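PDB 4ACK: TSSL from Francisella novicida, which probably serves as an inner-membrane component of the type VI secretion machinery, represented here by its cytoplasmic domain. Local coordinates for residues K2-E6 with E48-Y53; T16-I20 with H34-I38; V69-M74 with W86-Q90; G99-F104 with F132-Y136; T107-L111 with Y148-I152. All coordinates share one frame; numbering follows the deposited sequence.

The five contacts tie together an all-helical domain, the cytoplasmic part of a DotU-family protein. Helices 4-20 and 30-52 form an antiparallel pair, and interactions 1 and 2 join them near its two ends, with centres about 21 Å apart; interaction 2 falls within the chain span bracketed by interaction 1. Interaction 3 follows, setting helix 55-79 against the start of helix 89-94, and touches interaction 2 through R35 and S87. Interaction 4 touches interaction 3, centres about 13 Å apart, and shares helix 99-112 with interaction 5, whose segments alternate with its own along the chain. Interactions 2 to 5, a series of touching contacts, thus join successive helices into one compact, bundle-like domain; interaction 1 stands apart.

Interaction 1 (K2-E6 with E48-Y53); sequences KDFKE and ELLEKY
K52 reaches across from the end of helix 30-52 and forms hydrogen-bonded salt bridges with two carboxylates of the N-terminal segment. NZ of K52 lies 2.5 Å from D3 OD1, met nearly along the C-O axis, and 2.7 Å from E6 OE2, which offers its syn lone pair. The other oxygen of D3 is taken as well: Y53 OH donates to D3 OD2 at 2.6 Å, again on the syn side, with the aspartate at the edge of the phenol ring and the carboxylate plane turned 69° from it. Both oxygens of D3 are therefore gripped from the other segment, which should fix the rotation of a buried carboxylate.

A second shell holds these groups. K2 NZ adds a third salt bridge to the network, hydrogen-bonding D3 OD2 from the anti side at 2.5 Å, so two lysines balance D3 and E6 and would be expected to favour their ionised forms. A water bridges E6 OE1 and K52 NZ. E6 turns off its own helix by a bend at chi2 (96°), which carries its carboxylate over to K52 while E6 CG rests 3.6 Å from L49 CD2; L49 gives the methylenes of E6 an apolar neighbour. Farther out, the aliphatic part of K5 lies crosswise to E48, K5 CD to E48 OE2 3.2 Å, and K5 NZ makes a long ion pair with the same oxygen.

The network joins the N-terminal end of helix 4-20 to the C-terminal end of helix 30-52. L49 packs onward against C58, I61 and V62 of helix 55-79, whereas K2, D3 and E6 lean on I119 of helix 118-129.

Interaction 2 (T16-I20 with H34-I38); sequences TTREI and HRNNI
T16 CG2 touches I38 CD1 at 3.6 Å, the two side chains passing alongside each other and pointing opposite ways. T16 turns CG2 anti to its own backbone nitrogen (OG1 at chi1 -62°), which sends the methyl across to the partner helix; T16 CG2 also lies 3.6 Å from H34 O and close to the edge atom CD2 of the imidazole. A small beta-branched residue suits this place, where the two CA atoms of T16 and H34 come within 6.6 Å. One turn on, I20 runs beside H34 in the opposite sense, and I20 CD1 presses on H34 CB at 3.4 Å, the closest approach of the contact. I20 CG1 and T16 CG2 both come obliquely to the imidazole, which belongs to this tight part. T17 meets I38 more lightly with OG1, whose hydrogen bond goes to the carbonyl of I13 within its own helix.

The loose side is at E19 and N37, whose side chains point across but stop short of touching. E19 OE1 is 4.8 Å from H34 NE2, a separation too great for a bond, and no hydrogen bond crosses between the segments. The inner side is different: I20 continues onto L73 and I38 onto L89, while R35 turns from the interface to the carbonyl of S87.

The short helical segments run almost antiparallel at 165°, with axes 10.5 Å apart at closest approach. Apolar branches interleaved along one face, with polar groups at the margin, are characteristic of an antiparallel helical hairpin, here the one formed by helices 4-20 and 30-52.

Interaction 3 (V69-M74 with W86-Q90); sequences VDEKLM and WSLLQ
The side chain of L73 sits as a bump on the flat indole of W86, L73 CG lying 3.5 Å from the centroid of the six-membered ring and only 8° off the normal, a clear CH-pi contact. W86 swings its ring over helix 55-79 by placing CG anti to the backbone nitrogen. V69 CG1 then fills the angle between the indole and L89, touching W86 CZ2 at 3.7 Å. At the other margin M74 bends so that M74 CE packs crosswise on L88 CD2, 3.6 Å away; a flexible thioether suits this partly exposed margin.

Between these apolar ridges D70 projects into a pocket of N-H groups at the start of helix 89-94. D70 OD1 accepts from W86 NE1 at 2.9 Å, close to the indole plane but 29° out of the carboxylate plane on the anti side, and from the backbone N of L89 through its syn lone pair. D70 OD2 receives the backbone N of Q90 on the syn side and NE2 of Q90 on the anti side, the amide lying nearly coplanar with the carboxylate, 11° apart. The opposite end of that amide, OE1, is held by N of G99. On the far face of W86, R35 of helix 30-52 makes a cation-pi contact.

Four donors thus satisfy both oxygens of one buried aspartate. D70, from helix 55-79, accepts the first two backbone N-H groups of helix 89-94; these donors and the helix end would probably stabilise its negative charge.

Interaction 4 (G99-F104 with F132-Y136); sequences GGEYVF and FYGKY
The backbones close to 3.6 Å between G100 CA and G134 CA, and there K135 N donates to G100 O at 2.9 Å, from above the carbonyl plane rather than along a lone pair. Glycine fits both places: G134 has a positive phi, which glycine adopts readily, and its CA lies close against G100 where the chains nearly touch.

Around this close approach three rings gather. Y136 directs its edge at the face of F104 in a T-shaped pair, planes 79° apart and centroids 4.9 Å apart, with Y136 CE2 above the ring centre. F132 sits obliquely to F104, F132 CE2 to F104 CE2 3.7 Å; V103 approaches F132 obliquely from the opposite direction, V103 CG1 to F132 CE2 3.6 Å. The CG of F132 is anti to the backbone nitrogen (chi1 -175°), which points the ring at helix 99-112. K135 passes over the G100 oxygen and crosses E101, its CD near E101 CG. E71 of helix 55-79 takes the N-H groups of Y133 and G134.

A single backbone bond, bent to 134° at the hydrogen, beside a three-ring cluster suggests that the loop is held to the helix mainly by apolar burial, with the glycines permitting the close approach.

Interaction 5 (T107-L111 with Y148-I152); sequences TDNIL and YKKEI
This is a side-by-side helix contact, largely apolar with one polar bond at its margin, between helix 99-112 and the last modelled helix, 143-153. The local segments run roughly parallel, 33° apart, and their axes approach to 11.2 Å, a spacing filled by branched side chains. I152 forms the inner part: I152 CD1 is 3.9 Å from I110 CD1, the two side chains lying crosswise, and 4.0 Å from L111 CD2. T107 turns its methyl CG2 anti to the backbone nitrogen (OG1 chi1 -56°), so that T107 CG2 reaches both I152 CG1 and the ring of Y148, with Y148 CD1 at 3.5 Å. The threonine hydroxyl is meanwhile bonded to the carbonyl of V103. L111 lies across E151, using its methyls against the backbone oxygen and CB.

At the outer edge Y148 OH donates to D108 OD1 at 2.7 Å; the carboxylate is met on its syn side, 21° out of plane, and the oxygen lies at the ring's edge. The other side of the tyrosine joins F104 and Y136, while I110 and I152 both pack on I124 of helix 118-129.

Chemically, the apolar branches give adhesion without direction, and the tyrosine-aspartate pair adds one directional bond, which would favour this alignment of the two helices.

Interaction 1 (K2-E6 with E48-Y53)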
# COMPACT_ATOMS: atom_id res chain seq x y z
N LYS A 2 -16.45 -10.56 5.60
CA LYS A 2 -15.49 -9.93 6.54
C LYS A 2 -14.86 -8.62 6.01
O LYS A 2 -14.13 -8.67 5.00
CB LYS A 2 -14.35 -10.94 6.83
CG LYS A 2 -13.29 -11.09 5.63
CD LYS A 2 -11.74 -11.10 6.05
CE LYS A 2 -11.11 -9.71 6.26
NZ LYS A 2 -10.59 -9.33 7.73
N ASP A 3 -15.09 -7.47 6.64
CA ASP A 3 -14.39 -6.26 6.16
C ASP A 3 -14.48 -6.08 4.64
O ASP A 3 -13.52 -5.56 4.02
CB ASP A 3 -12.90 -6.35 6.54
CG ASP A 3 -12.69 -6.48 8.06
OD1 ASP A 3 -13.45 -5.84 8.83
OD2 ASP A 3 -11.82 -7.24 8.47
N PHE A 4 -15.60 -6.52 4.03
CA PHE A 4 -15.73 -6.49 2.56
C PHE A 4 -15.65 -5.06 2.08
O PHE A 4 -15.01 -4.73 1.10
CB PHE A 4 -17.03 -7.22 2.11
CG PHE A 4 -17.30 -7.18 0.61
CD1 PHE A 4 -18.01 -6.12 0.04
CD2 PHE A 4 -16.89 -8.21 -0.22
CE1 PHE A 4 -18.29 -6.06 -1.34
CE2 PHE A 4 -17.16 -8.16 -1.64
CZ PHE A 4 -17.86 -7.08 -2.17
N LYS A 5 -16.25 -4.16 2.83
CA LYS A 5 -16.30 -2.80 2.40
C LYS A 5 -14.86 -2.18 2.38
O LYS A 5 -14.54 -1.33 1.53
CB LYS A 5 -17.22 -2.11 3.38
CG LYS A 5 -17.32 -0.65 3.32
CD LYS A 5 -18.24 -0.28 4.50
CE LYS A 5 -19.27 0.76 4.10
NZ LYS A 5 -20.40 0.84 5.10
N GLU A 6 -14.02 -2.59 3.33
CA GLU A 6 -12.67 -2.10 3.39
C GLU A 6 -11.89 -2.63 2.20
O GLU A 6 -11.19 -1.87 1.50
CB GLU A 6 -12.02 -2.48 4.73
CG GLU A 6 -12.65 -1.69 5.87
CD GLU A 6 -13.79 -2.45 6.62
OE1 GLU A 6 -14.60 -3.20 6.02
OE2 GLU A 6 -13.85 -2.31 7.85
N GLU A 48 -13.50 3.43 8.82
CA GLU A 48 -14.18 2.13 8.89
C GLU A 48 -13.36 1.12 9.67
O GLU A 48 -13.89 0.43 10.58
CB GLU A 48 -14.50 1.63 7.49
CG GLU A 48 -15.47 0.54 7.41
CD GLU A 48 -16.97 1.00 7.60
OE1 GLU A 48 -17.26 2.23 7.69
OE2 GLU A 48 -17.81 0.08 7.66
N LEU A 49 -12.05 1.03 9.40
CA LEU A 49 -11.22 0.05 10.17
C LEU A 49 -11.17 0.38 11.64
O LEU A 49 -11.17 -0.50 12.45
CB LEU A 49 -9.78 -0.02 9.68
CG LEU A 49 -9.69 -0.59 8.27
CD1 LEU A 49 -8.22 -0.30 7.81
CD2 LEU A 49 -10.06 -2.05 8.30
N LEU A 50 -11.11 1.67 11.98
CA LEU A 50 -10.91 2.04 13.37
C LEU A 50 -12.20 1.81 14.23
O LEU A 50 -12.17 2.01 15.46
CB LEU A 50 -10.43 3.50 13.51
CG LEU A 50 -8.97 3.80 13.11
CD1 LEU A 50 -8.71 5.33 12.83
CD2 LEU A 50 -7.97 3.22 14.11
N GLU A 51 -13.31 1.40 13.57
CA GLU A 51 -14.52 1.08 14.32
C GLU A 51 -14.28 -0.28 14.96
O GLU A 51 -14.75 -0.53 16.07
CB GLU A 51 -15.77 1.19 13.43
CG GLU A 51 -17.20 0.85 14.03
CD GLU A 51 -17.43 1.09 15.57
OE1 GLU A 51 -17.41 2.27 16.03
OE2 GLU A 51 -17.71 0.10 16.30
N LYS A 52 -13.45 -1.11 14.33
CA LYS A 52 -13.23 -2.48 14.77
C LYS A 52 -11.85 -2.78 15.35
O LYS A 52 -11.72 -3.68 16.17
CB LYS A 52 -13.43 -3.46 13.58
CG LYS A 52 -14.84 -3.49 13.02
CD LYS A 52 -14.87 -4.31 11.70
CE LYS A 52 -14.91 -3.38 10.51
NZ LYS A 52 -15.26 -4.12 9.28
N TYR A 53 -10.82 -2.07 14.91
CA TYR A 53 -9.42 -2.55 15.08
C TYR A 53 -8.62 -1.54 15.87
O TYR A 53 -8.97 -0.36 15.88
CB TYR A 53 -8.76 -2.80 13.71
CG TYR A 53 -9.41 -3.95 12.99
CD1 TYR A 53 -9.57 -5.20 13.63
CD2 TYR A 53 -9.92 -3.80 11.67
CE1 TYR A 53 -10.22 -6.26 12.98
CE2 TYR A 53 -10.52 -4.88 11.00
CZ TYR A 53 -10.67 -6.08 11.65
OH TYR A 53 -11.29 -7.14 11.00
O HOH W 1 -16.97 -3.33 6.90

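Interaction 2 (T16-I20 with H34-I38)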
# COMPACT_ATOMS: atom_id res chain seq x y z
N THR A 16 -7.41 3.39 -8.89
CA THR A 16 -7.03 4.81 -9.07
C THR A 16 -5.49 5.01 -9.27
O THR A 16 -5.09 6.04 -9.85
CB THR A 16 -7.53 5.78 -7.94
OG1 THR A 16 -8.97 5.82 -7.87
CG2 THR A 16 -7.01 7.19 -8.16
N THR A 17 -4.66 4.04 -8.81
CA THR A 17 -3.19 4.05 -8.94
C THR A 17 -2.72 3.52 -10.28
O THR A 17 -2.00 4.24 -10.99
CB THR A 17 -2.46 3.24 -7.85
OG1 THR A 17 -2.75 3.82 -6.57
CG2 THR A 17 -0.92 3.24 -8.10
N ARG A 18 -3.11 2.27 -10.60
CA ARG A 18 -2.78 1.57 -11.82
C ARG A 18 -3.31 2.26 -13.06
O ARG A 18 -2.99 1.87 -14.18
CB ARG A 18 -3.33 0.13 -11.78
CG ARG A 18 -2.48 -0.86 -10.98
CD ARG A 18 -2.76 -2.32 -11.37
N GLU A 19 -4.13 3.29 -12.83
CA GLU A 19 -4.74 4.12 -13.87
C GLU A 19 -3.97 5.39 -14.06
O GLU A 19 -3.74 5.80 -15.20
CB GLU A 19 -6.22 4.46 -13.55
CG GLU A 19 -7.25 3.82 -14.53
CD GLU A 19 -8.70 3.89 -14.01
OE1 GLU A 19 -9.09 4.93 -13.41
OE2 GLU A 19 -9.45 2.88 -14.19
N ILE A 20 -3.63 6.05 -12.95
CA ILE A 20 -2.68 7.18 -12.97
C ILE A 20 -1.41 6.74 -13.69
O ILE A 20 -0.69 7.58 -14.23
CB ILE A 20 -2.29 7.65 -11.55
CG1 ILE A 20 -3.37 8.52 -10.93
CG2 ILE A 20 -0.96 8.45 -11.58
CD1 ILE A 20 -3.24 8.70 -9.39
N HIS A 34 -6.85 12.75 -8.86
CA HIS A 34 -6.82 11.36 -8.47
C HIS A 34 -6.19 11.08 -7.09
O HIS A 34 -6.68 10.27 -6.32
CB HIS A 34 -6.06 10.62 -9.51
CG HIS A 34 -6.87 10.29 -10.71
ND1 HIS A 34 -6.58 10.79 -11.98
CD2 HIS A 34 -7.95 9.48 -10.86
CE1 HIS A 34 -7.45 10.29 -12.84
NE2 HIS A 34 -8.30 9.50 -12.19
N ARG A 35 -5.09 11.76 -6.82
CA ARG A 35 -4.56 11.85 -5.49
C ARG A 35 -5.61 12.29 -4.47
O ARG A 35 -5.69 11.68 -3.39
CB ARG A 35 -3.36 12.80 -5.50
CG ARG A 35 -2.72 13.08 -4.17
CD ARG A 35 -1.69 14.20 -4.26
NE ARG A 35 -1.22 14.49 -2.92
CZ ARG A 35 -0.28 13.78 -2.31
NH1 ARG A 35 0.31 12.79 -2.96
NH2 ARG A 35 0.06 14.09 -1.06
N ASN A 36 -6.40 13.32 -4.80
CA ASN A 36 -7.52 13.79 -3.93
C ASN A 36 -8.57 12.70 -3.66
O ASN A 36 -9.08 12.57 -2.53
CB ASN A 36 -8.20 15.03 -4.53
CG ASN A 36 -9.27 15.65 -3.61
OD1 ASN A 36 -8.97 16.12 -2.52
ND2 ASN A 36 -10.52 15.69 -4.08
N ASN A 37 -8.90 11.93 -4.69
CA ASN A 37 -9.78 10.80 -4.57
C ASN A 37 -9.19 9.74 -3.62
O ASN A 37 -9.85 9.30 -2.69
CB ASN A 37 -10.01 10.15 -5.91
CG ASN A 37 -11.33 10.58 -6.54
OD1 ASN A 37 -11.67 11.78 -6.60
ND2 ASN A 37 -12.09 9.59 -7.04
N ILE A 38 -7.93 9.38 -3.88
CA ILE A 38 -7.20 8.48 -3.01
C ILE A 38 -7.28 8.93 -1.54
O ILE A 38 -7.66 8.14 -0.69
CB ILE A 38 -5.77 8.24 -3.53
CG1 ILE A 38 -5.86 7.17 -4.66
CG2 ILE A 38 -4.85 7.79 -2.35
CD1 ILE A 38 -4.62 7.02 -5.54

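Interaction 3 (V69-M74 with W86-Q90)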
# COMPACT_ATOMS: atom_id res chain seq x y z
N VAL A 69 1.20 2.89 -3.24
CA VAL A 69 0.82 4.01 -4.09
C VAL A 69 2.02 4.96 -4.29
O VAL A 69 2.36 5.32 -5.43
CB VAL A 69 -0.34 4.82 -3.52
CG1 VAL A 69 -0.57 6.04 -4.40
CG2 VAL A 69 -1.64 3.97 -3.44
N ASP A 70 2.64 5.38 -3.18
CA ASP A 70 3.83 6.18 -3.24
C ASP A 70 4.90 5.58 -4.17
O ASP A 70 5.48 6.32 -4.96
CB ASP A 70 4.43 6.40 -1.87
CG ASP A 70 3.65 7.38 -1.05
OD1 ASP A 70 2.79 8.14 -1.60
OD2 ASP A 70 3.89 7.39 0.18
N GLU A 71 5.11 4.26 -4.09
CA GLU A 71 6.19 3.63 -4.85
C GLU A 71 5.92 3.71 -6.36
O GLU A 71 6.82 3.84 -7.18
CB GLU A 71 6.31 2.14 -4.48
CG GLU A 71 7.51 1.43 -5.22
CD GLU A 71 7.72 0.02 -4.75
OE1 GLU A 71 8.10 -0.11 -3.56
OE2 GLU A 71 7.49 -0.94 -5.53
N LYS A 72 4.66 3.52 -6.72
CA LYS A 72 4.30 3.45 -8.12
C LYS A 72 4.36 4.89 -8.70
O LYS A 72 4.81 5.10 -9.82
CB LYS A 72 2.93 2.77 -8.28
CG LYS A 72 2.95 1.24 -7.95
CD LYS A 72 4.28 0.56 -8.41
CE LYS A 72 4.39 -0.95 -8.05
NZ LYS A 72 5.84 -1.47 -8.19
N LEU A 73 3.98 5.87 -7.89
CA LEU A 73 3.99 7.24 -8.29
C LEU A 73 5.40 7.76 -8.41
O LEU A 73 5.70 8.46 -9.39
CB LEU A 73 3.17 8.11 -7.34
CG LEU A 73 1.69 8.24 -7.78
CD1 LEU A 73 1.65 9.22 -8.97
CD2 LEU A 73 1.05 6.92 -8.21
N MET A 74 6.26 7.44 -7.43
CA MET A 74 7.67 7.82 -7.49
C MET A 74 8.36 7.23 -8.71
O MET A 74 9.26 7.85 -9.26
CB MET A 74 8.45 7.45 -6.24
CG MET A 74 8.19 8.31 -5.01
SD MET A 74 8.12 10.09 -5.29
CE MET A 74 9.22 10.66 -4.02
N TRP A 86 4.47 14.88 -6.55
CA TRP A 86 3.88 13.86 -5.66
C TRP A 86 4.47 13.91 -4.29
O TRP A 86 5.56 13.39 -4.07
CB TRP A 86 4.11 12.45 -6.17
CG TRP A 86 3.31 11.42 -5.43
CD1 TRP A 86 3.76 10.52 -4.47
CD2 TRP A 86 1.91 11.17 -5.57
NE1 TRP A 86 2.71 9.72 -4.03
CE2 TRP A 86 1.57 10.10 -4.69
CE3 TRP A 86 0.90 11.74 -6.37
CZ2 TRP A 86 0.26 9.60 -4.57
CZ3 TRP A 86 -0.41 11.23 -6.27
CH2 TRP A 86 -0.71 10.16 -5.37
N SER A 87 3.76 14.55 -3.38
CA SER A 87 4.13 14.47 -1.99
C SER A 87 3.69 13.08 -1.39
O SER A 87 2.56 12.61 -1.63
CB SER A 87 3.51 15.65 -1.26
OG SER A 87 4.31 15.96 -0.12
N LEU A 88 4.58 12.43 -0.65
CA LEU A 88 4.35 11.09 -0.15
C LEU A 88 3.10 10.98 0.77
O LEU A 88 2.95 11.66 1.78
CB LEU A 88 5.62 10.55 0.55
CG LEU A 88 6.95 10.38 -0.22
CD1 LEU A 88 8.03 9.66 0.65
CD2 LEU A 88 6.78 9.63 -1.52
N LEU A 89 2.19 10.10 0.40
CA LEU A 89 1.05 9.78 1.26
C LEU A 89 1.49 9.12 2.58
O LEU A 89 0.95 9.41 3.66
CB LEU A 89 0.16 8.83 0.50
CG LEU A 89 -0.55 9.52 -0.67
CD1 LEU A 89 -1.37 8.51 -1.42
CD2 LEU A 89 -1.44 10.60 -0.11
N GLN A 90 2.48 8.26 2.50
CA GLN A 90 2.86 7.51 3.69
C GLN A 90 3.37 8.52 4.75
O GLN A 90 3.24 8.30 5.97
CB GLN A 90 3.89 6.41 3.35
CG GLN A 90 5.30 6.95 3.16
CD GLN A 90 6.19 5.93 2.55
OE1 GLN A 90 7.10 5.42 3.20
NE2 GLN A 90 5.91 5.58 1.27

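Interaction 4 (G99-F104 with F132-Y136)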
# COMPACT_ATOMS: atom_id res chain seq x y z
N GLY A 99 8.85 3.47 3.87
CA GLY A 99 7.95 2.37 3.44
C GLY A 99 8.52 1.16 2.73
O GLY A 99 8.07 0.05 2.95
N GLY A 100 9.53 1.34 1.88
CA GLY A 100 10.16 0.19 1.24
C GLY A 100 10.78 -0.86 2.20
O GLY A 100 10.88 -2.09 1.89
N GLU A 101 11.21 -0.38 3.35
CA GLU A 101 11.59 -1.25 4.51
C GLU A 101 10.44 -1.55 5.48
O GLU A 101 10.28 -2.68 5.90
CB GLU A 101 12.73 -0.55 5.31
CG GLU A 101 14.02 -0.66 4.46
CD GLU A 101 15.26 -0.00 5.02
OE1 GLU A 101 15.16 0.78 6.00
OE2 GLU A 101 16.35 -0.30 4.43
N TYR A 102 9.69 -0.54 5.88
CA TYR A 102 8.74 -0.71 6.97
C TYR A 102 7.59 -1.70 6.60
O TYR A 102 7.11 -2.49 7.44
CB TYR A 102 8.24 0.67 7.46
CG TYR A 102 7.41 0.55 8.73
CD1 TYR A 102 7.86 -0.18 9.82
CD2 TYR A 102 6.12 1.12 8.79
CE1 TYR A 102 7.05 -0.28 11.00
CE2 TYR A 102 5.32 1.01 9.91
CZ TYR A 102 5.79 0.31 11.02
OH TYR A 102 4.98 0.23 12.14
N VAL A 103 7.20 -1.73 5.34
CA VAL A 103 6.21 -2.77 4.91
C VAL A 103 6.70 -4.16 5.25
O VAL A 103 5.91 -5.03 5.64
CB VAL A 103 5.91 -2.65 3.39
CG1 VAL A 103 5.25 -3.93 2.81
CG2 VAL A 103 5.18 -1.36 3.08
N PHE A 104 7.99 -4.44 5.06
CA PHE A 104 8.46 -5.80 5.38
C PHE A 104 8.66 -6.01 6.86
O PHE A 104 8.50 -7.13 7.38
CB PHE A 104 9.68 -6.22 4.54
CG PHE A 104 9.38 -6.21 3.07
CD1 PHE A 104 8.72 -7.28 2.48
CD2 PHE A 104 9.71 -5.09 2.29
CE1 PHE A 104 8.39 -7.26 1.11
CE2 PHE A 104 9.42 -5.06 0.95
CZ PHE A 104 8.75 -6.16 0.35
N PHE A 132 4.59 -4.59 -5.71
CA PHE A 132 5.34 -3.89 -4.68
C PHE A 132 6.69 -4.60 -4.47
O PHE A 132 6.76 -5.82 -4.25
CB PHE A 132 4.58 -3.81 -3.36
CG PHE A 132 5.29 -2.98 -2.32
CD1 PHE A 132 5.31 -1.58 -2.40
CD2 PHE A 132 5.97 -3.60 -1.28
CE1 PHE A 132 5.96 -0.81 -1.42
CE2 PHE A 132 6.67 -2.86 -0.32
CZ PHE A 132 6.63 -1.46 -0.36
N TYR A 133 7.75 -3.82 -4.54
CA TYR A 133 9.14 -4.30 -4.41
C TYR A 133 9.83 -3.76 -3.15
O TYR A 133 10.61 -4.46 -2.51
CB TYR A 133 9.98 -3.89 -5.62
CG TYR A 133 9.48 -4.45 -6.92
CD1 TYR A 133 8.97 -5.76 -6.99
CD2 TYR A 133 9.48 -3.69 -8.08
CE1 TYR A 133 8.50 -6.28 -8.20
CE2 TYR A 133 9.03 -4.23 -9.29
CZ TYR A 133 8.54 -5.52 -9.33
OH TYR A 133 8.07 -6.03 -10.51
N GLY A 134 9.50 -2.53 -2.80
CA GLY A 134 10.08 -1.82 -1.69
C GLY A 134 11.59 -1.93 -1.77
O GLY A 134 12.16 -1.64 -2.82
N LYS A 135 12.21 -2.42 -0.71
CA LYS A 135 13.71 -2.40 -0.55
C LYS A 135 14.30 -3.36 -1.54
O LYS A 135 15.51 -3.36 -1.82
CB LYS A 135 14.12 -2.74 0.90
CG LYS A 135 13.74 -4.17 1.30
CD LYS A 135 13.74 -4.25 2.83
CE LYS A 135 14.38 -5.53 3.32
NZ LYS A 135 14.00 -5.84 4.78
N TYR A 136 13.45 -4.21 -2.11
CA TYR A 136 13.97 -5.20 -3.03
C TYR A 136 14.03 -4.71 -4.49
O TYR A 136 14.30 -5.49 -5.33
CB TYR A 136 13.20 -6.51 -2.93
CG TYR A 136 13.28 -7.13 -1.57
CD1 TYR A 136 14.48 -7.71 -1.09
CD2 TYR A 136 12.16 -7.07 -0.71
CE1 TYR A 136 14.53 -8.23 0.23
CE2 TYR A 136 12.19 -7.64 0.57
CZ TYR A 136 13.36 -8.23 1.03
OH TYR A 136 13.36 -8.76 2.32

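Interaction 5 (T107-L111 with Y148-I152)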
# COMPACT_ATOMS: atom_id res chain seq x y z
N THR A 107 5.17 -6.92 7.70
CA THR A 107 4.96 -8.27 7.24
C THR A 107 5.60 -9.29 8.23
O THR A 107 4.95 -10.28 8.57
CB THR A 107 5.49 -8.46 5.82
OG1 THR A 107 4.86 -7.48 4.94
CG2 THR A 107 5.24 -9.89 5.31
N ASP A 108 6.85 -9.02 8.68
CA ASP A 108 7.46 -9.79 9.77
C ASP A 108 6.52 -9.91 10.97
O ASP A 108 6.34 -10.96 11.50
CB ASP A 108 8.79 -9.16 10.27
CG ASP A 108 9.90 -9.23 9.22
OD1 ASP A 108 9.89 -10.13 8.37
OD2 ASP A 108 10.75 -8.32 9.23
N ASN A 109 5.97 -8.80 11.42
CA ASN A 109 5.12 -8.82 12.57
C ASN A 109 3.87 -9.68 12.38
O ASN A 109 3.65 -10.62 13.18
CB ASN A 109 4.77 -7.43 12.98
CG ASN A 109 6.00 -6.64 13.49
OD1 ASN A 109 7.08 -7.21 13.66
ND2 ASN A 109 5.82 -5.34 13.74
N ILE A 110 3.11 -9.45 11.31
CA ILE A 110 1.88 -10.24 11.10
C ILE A 110 2.20 -11.67 10.82
O ILE A 110 1.37 -12.54 11.06
CB ILE A 110 0.98 -9.67 10.02
CG1 ILE A 110 1.51 -9.90 8.59
CG2 ILE A 110 0.72 -8.22 10.32
CD1 ILE A 110 0.51 -9.28 7.49
N LEU A 111 3.41 -11.95 10.34
CA LEU A 111 3.75 -13.35 10.07
C LEU A 111 4.26 -14.12 11.31
O LEU A 111 4.22 -15.35 11.33
CB LEU A 111 4.74 -13.54 8.88
CG LEU A 111 4.26 -13.41 7.42
CD1 LEU A 111 5.48 -13.40 6.54
CD2 LEU A 111 3.32 -14.58 6.98
N TYR A 148 8.69 -13.92 1.48
CA TYR A 148 7.62 -13.10 2.01
C TYR A 148 6.34 -13.33 1.21
O TYR A 148 5.26 -13.43 1.77
CB TYR A 148 7.93 -11.63 1.86
CG TYR A 148 8.76 -11.09 2.95
CD1 TYR A 148 8.34 -11.20 4.28
CD2 TYR A 148 9.99 -10.48 2.68
CE1 TYR A 148 9.08 -10.70 5.29
CE2 TYR A 148 10.78 -9.96 3.69
CZ TYR A 148 10.32 -10.08 4.99
OH TYR A 148 11.08 -9.59 5.99
N LYS A 149 6.48 -13.35 -0.10
CA LYS A 149 5.38 -13.66 -1.00
C LYS A 149 4.78 -15.03 -0.73
O LYS A 149 3.59 -15.14 -0.50
CB LYS A 149 5.86 -13.54 -2.46
CG LYS A 149 5.93 -12.07 -2.85
CD LYS A 149 6.98 -11.69 -3.83
CE LYS A 149 6.84 -12.44 -5.04
NZ LYS A 149 7.93 -12.15 -6.01
N LYS A 150 5.61 -16.05 -0.70
CA LYS A 150 5.16 -17.44 -0.48
C LYS A 150 4.47 -17.50 0.89
O LYS A 150 3.35 -18.03 1.03
CB LYS A 150 6.37 -18.39 -0.57
CG LYS A 150 6.03 -19.92 -0.58
CD LYS A 150 7.29 -20.76 -0.70
CE LYS A 150 7.00 -22.24 -0.53
NZ LYS A 150 8.25 -23.05 -0.56
N GLU A 151 5.09 -16.91 1.90
CA GLU A 151 4.59 -17.08 3.27
C GLU A 151 3.25 -16.38 3.48
O GLU A 151 2.36 -16.93 4.11
CB GLU A 151 5.65 -16.65 4.30
CG GLU A 151 6.83 -17.59 4.29
CD GLU A 151 6.42 -19.03 4.59
OE1 GLU A 151 5.90 -19.26 5.69
OE2 GLU A 151 6.60 -19.94 3.72
N ILE A 152 3.12 -15.19 2.90
CA ILE A 152 1.91 -14.43 2.98
C ILE A 152 0.74 -15.14 2.26
O ILE A 152 -0.37 -15.13 2.75
CB ILE A 152 2.07 -12.99 2.45
CG1 ILE A 152 2.73 -12.09 3.50
CG2 ILE A 152 0.72 -12.44 2.03
CD1 ILE A 152 1.84 -11.64 4.66